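Local atomic coordinates of tryptophan halogenase superfamily (Brevundimonas sp. BAL3, PDB entry 6FRL), a protein that is a flavin-dependent halogenase that prefers bromination over chlorination and probably acts on aromatic substrates. Residues G145-L149 with T494-F500. Numbering follows the deposited sequence.
Sequences GKFTL and TPEHAQF
A single beta bridge joins two loops 345 residues apart: K146 pairs with E496, CA atoms 4.2 Å apart, antiparallel and non-hydrogen-bonded, between the hydrogen bonds H497 N to G145 O (3.0 Å, 167° at the hydrogen) and F147 N to P495 O (3.3 Å, 166°). A water extends this, donating to F147 O (2.8 Å) and E496 O (2.5 Å). G145, at phi/psi 54/26, is the C-prime residue of the Schellman motif ending helix 137-143; from K146 to T148 the backbone is extended. The bridge ties that helix end to the C-terminal region, where T494-E496 (psi 143-166°) link helix 473-492 to helix 497-502. The K146 side chain (mmtp) brings NZ 3.1 Å from T494 O, a hydrogen bond, and NZ also bonds V491 O. The edge of the F147 ring meets the face of F500 (both chi1 t; centroids 4.7 Å apart, planes at 59°, F147 CE2 to F500 CE1 3.7 Å). L149 CD2 lies 4.0 Å from F500 CE1; W163 packs edge-to-face on F147.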
ATOM      1  N   GLY B 145     -27.155  20.392  -0.237  1.00 31.58           N
ATOM      2  CA  GLY B 145     -26.697  21.589   0.490  1.00 31.62           C
ATOM      3  C   GLY B 145     -26.553  21.394   2.001  1.00 32.22           C
ATOM      4  O   GLY B 145     -26.657  22.365   2.741  1.00 33.48           O
ATOM      5  N   LYS B 146     -26.319  20.160   2.454  1.00 31.33           N
ATOM      6  CA  LYS B 146     -26.189  19.835   3.887  1.00 34.02           C
ATOM      7  C   LYS B 146     -24.731  19.679   4.338  1.00 34.06           C
ATOM      8  O   LYS B 146     -23.811  19.574   3.502  1.00 34.77           O
ATOM      9  CB  LYS B 146     -26.962  18.548   4.237  1.00 35.20           C
ATOM     10  CG  LYS B 146     -28.457  18.529   3.904  1.00 37.14           C
ATOM     11  CD  LYS B 146     -29.186  19.858   4.205  1.00 39.68           C
ATOM     12  CE  LYS B 146     -30.710  19.827   3.949  1.00 38.13           C
ATOM     13  NZ  LYS B 146     -31.367  18.694   4.664  1.00 35.77           N
ATOM     14  N   PHE B 147     -24.543  19.737   5.661  1.00 33.49           N
ATOM     15  CA  PHE B 147     -23.278  19.432   6.325  1.00 34.41           C
ATOM     16  C   PHE B 147     -23.424  18.977   7.788  1.00 33.38           C
ATOM     17  O   PHE B 147     -24.166  19.579   8.571  1.00 36.04           O
ATOM     18  CB  PHE B 147     -22.277  20.616   6.286  1.00 34.84           C
ATOM     19  CG  PHE B 147     -20.930  20.258   6.887  1.00 35.23           C
ATOM     20  CD1 PHE B 147     -19.971  19.609   6.134  1.00 36.84           C
ATOM     21  CD2 PHE B 147     -20.671  20.471   8.248  1.00 36.41           C
ATOM     22  CE1 PHE B 147     -18.732  19.260   6.705  1.00 40.47           C
ATOM     23  CE2 PHE B 147     -19.456  20.106   8.822  1.00 38.01           C
ATOM     24  CZ  PHE B 147     -18.480  19.500   8.057  1.00 40.03           C
ATOM     25  N   THR B 148     -22.661  17.949   8.156  1.00 33.33           N
ATOM     26  CA  THR B 148     -22.476  17.539   9.558  1.00 33.06           C
ATOM     27  C   THR B 148     -21.104  16.877   9.722  1.00 32.75           C
ATOM     28  O   THR B 148     -20.568  16.261   8.783  1.00 30.44           O
ATOM     29  CB  THR B 148     -23.597  16.589  10.057  1.00 32.96           C
ATOM     30  OG1 THR B 148     -23.524  16.445  11.468  1.00 34.39           O
ATOM     31  CG2 THR B 148     -23.513  15.176   9.432  1.00 33.78           C
ATOM     32  N   LEU B 149     -20.529  17.014  10.909  1.00 32.62           N
ATOM     33  CA  LEU B 149     -19.307  16.283  11.227  1.00 32.81           C
ATOM     34  C   LEU B 149     -19.569  14.770  11.110  1.00 30.72           C
ATOM     35  O   LEU B 149     -20.580  14.307  11.602  1.00 31.92           O
ATOM     36  CB  LEU B 149     -18.800  16.634  12.639  1.00 31.89           C
ATOM     37  CG  LEU B 149     -18.372  18.087  12.919  1.00 34.30           C
ATOM     38  CD1 LEU B 149     -17.733  18.176  14.319  1.00 34.09           C
ATOM     39  CD2 LEU B 149     -17.424  18.648  11.847  1.00 34.08           C
ATOM     40  N   THR B 494     -30.471  16.351   8.269  1.00 33.64           N
ATOM     41  CA  THR B 494     -29.211  16.979   8.624  1.00 31.77           C
ATOM     42  C   THR B 494     -29.342  18.480   8.358  1.00 31.15           C
ATOM     43  O   THR B 494     -29.989  18.893   7.387  1.00 31.30           O
ATOM     44  CB  THR B 494     -28.054  16.278   7.874  1.00 33.64           C
ATOM     45  OG1 THR B 494     -27.916  14.947   8.403  1.00 34.09           O
ATOM     46  CG2 THR B 494     -26.739  16.991   8.055  1.00 35.50           C
ATOM     47  N   PRO B 495     -28.733  19.324   9.215  1.00 32.06           N
ATOM     48  CA  PRO B 495     -28.849  20.771   8.938  1.00 30.96           C
ATOM     49  C   PRO B 495     -28.172  21.230   7.653  1.00 32.03           C
ATOM     50  O   PRO B 495     -27.389  20.503   7.073  1.00 33.05           O
ATOM     51  CB  PRO B 495     -28.186  21.434  10.156  1.00 31.20           C
ATOM     52  CG  PRO B 495     -27.505  20.344  10.900  1.00 31.89           C
ATOM     53  CD  PRO B 495     -28.143  19.053  10.540  1.00 31.01           C
ATOM     54  N   GLU B 496     -28.489  22.438   7.218  1.00 35.61           N
ATOM     55  CA  GLU B 496     -27.889  23.008   6.037  1.00 39.65           C
ATOM     56  C   GLU B 496     -26.452  23.400   6.338  1.00 41.83           C
ATOM     57  O   GLU B 496     -26.056  23.589   7.487  1.00 39.97           O
ATOM     58  CB  GLU B 496     -28.633  24.250   5.584  1.00 44.97           C
ATOM     59  CG  GLU B 496     -30.082  24.057   5.154  1.00 54.73           C
ATOM     60  CD  GLU B 496     -30.802  25.379   4.874  1.00 60.41           C
ATOM     61  OE1 GLU B 496     -30.148  26.367   4.442  1.00 64.30           O
ATOM     62  OE2 GLU B 496     -32.039  25.437   5.090  1.00 69.23           O
ATOM     63  N   HIS B 497     -25.696  23.561   5.268  1.00 41.19           N
ATOM     64  CA  HIS B 497     -24.341  24.107   5.303  1.00 38.23           C
ATOM     65  C   HIS B 497     -24.321  25.415   6.105  1.00 40.25           C
ATOM     66  O   HIS B 497     -23.459  25.597   6.974  1.00 46.20           O
ATOM     67  CB  HIS B 497     -23.827  24.291   3.846  1.00 34.15           C
ATOM     68  CG  HIS B 497     -22.371  24.619   3.731  1.00 31.60           C
ATOM     69  ND1 HIS B 497     -21.841  25.235   2.620  1.00 32.14           N
ATOM     70  CD2 HIS B 497     -21.330  24.401   4.572  1.00 33.03           C
ATOM     71  CE1 HIS B 497     -20.539  25.396   2.785  1.00 32.33           C
ATOM     72  NE2 HIS B 497     -20.205  24.912   3.969  1.00 31.95           N
ATOM     73  N   ALA B 498     -25.290  26.298   5.855  1.00 39.69           N
ATOM     74  CA  ALA B 498     -25.323  27.629   6.477  1.00 37.67           C
ATOM     75  C   ALA B 498     -25.296  27.592   7.994  1.00 38.44           C
ATOM     76  O   ALA B 498     -24.700  28.488   8.589  1.00 44.07           O
ATOM     77  CB  ALA B 498     -26.518  28.439   5.988  1.00 34.01           C
ATOM     78  N   GLN B 499     -25.910  26.581   8.620  1.00 36.26           N
ATOM     79  CA  GLN B 499     -25.945  26.497  10.101  1.00 33.62           C
ATOM     80  C   GLN B 499     -24.560  26.282  10.749  1.00 36.17           C
ATOM     81  O   GLN B 499     -24.286  26.792  11.842  1.00 39.55           O
ATOM     82  CB  GLN B 499     -26.890  25.381  10.573  1.00 31.07           C
ATOM     83  CG  GLN B 499     -26.984  25.229  12.092  1.00 30.45           C
ATOM     84  CD  GLN B 499     -28.054  24.229  12.505  1.00 31.93           C
ATOM     85  OE1 GLN B 499     -29.225  24.351  12.095  1.00 33.38           O
ATOM     86  NE2 GLN B 499     -27.664  23.212  13.285  1.00 26.88           N
ATOM     87  N   PHE B 500     -23.719  25.480  10.096  1.00 38.53           N
ATOM     88  CA  PHE B 500     -22.356  25.226  10.552  1.00 35.47           C
ATOM     89  C   PHE B 500     -21.494  26.467  10.403  1.00 34.69           C
ATOM     90  O   PHE B 500     -20.649  26.732  11.244  1.00 33.01           O
ATOM     91  CB  PHE B 500     -21.745  24.098   9.734  1.00 34.25           C
ATOM     92  CG  PHE B 500     -20.444  23.616  10.273  1.00 32.45           C
ATOM     93  CD1 PHE B 500     -20.418  22.684  11.325  1.00 31.76           C
ATOM     94  CD2 PHE B 500     -19.258  24.072   9.753  1.00 31.54           C
ATOM     95  CE1 PHE B 500     -19.228  22.236  11.848  1.00 31.00           C
ATOM     96  CE2 PHE B 500     -18.055  23.610  10.269  1.00 30.45           C
ATOM     97  CZ  PHE B 500     -18.048  22.684  11.304  1.00 30.22           C
TER
HETATM   98  O   HOH W   1     -24.551  22.289   8.973  1.00 29.32           O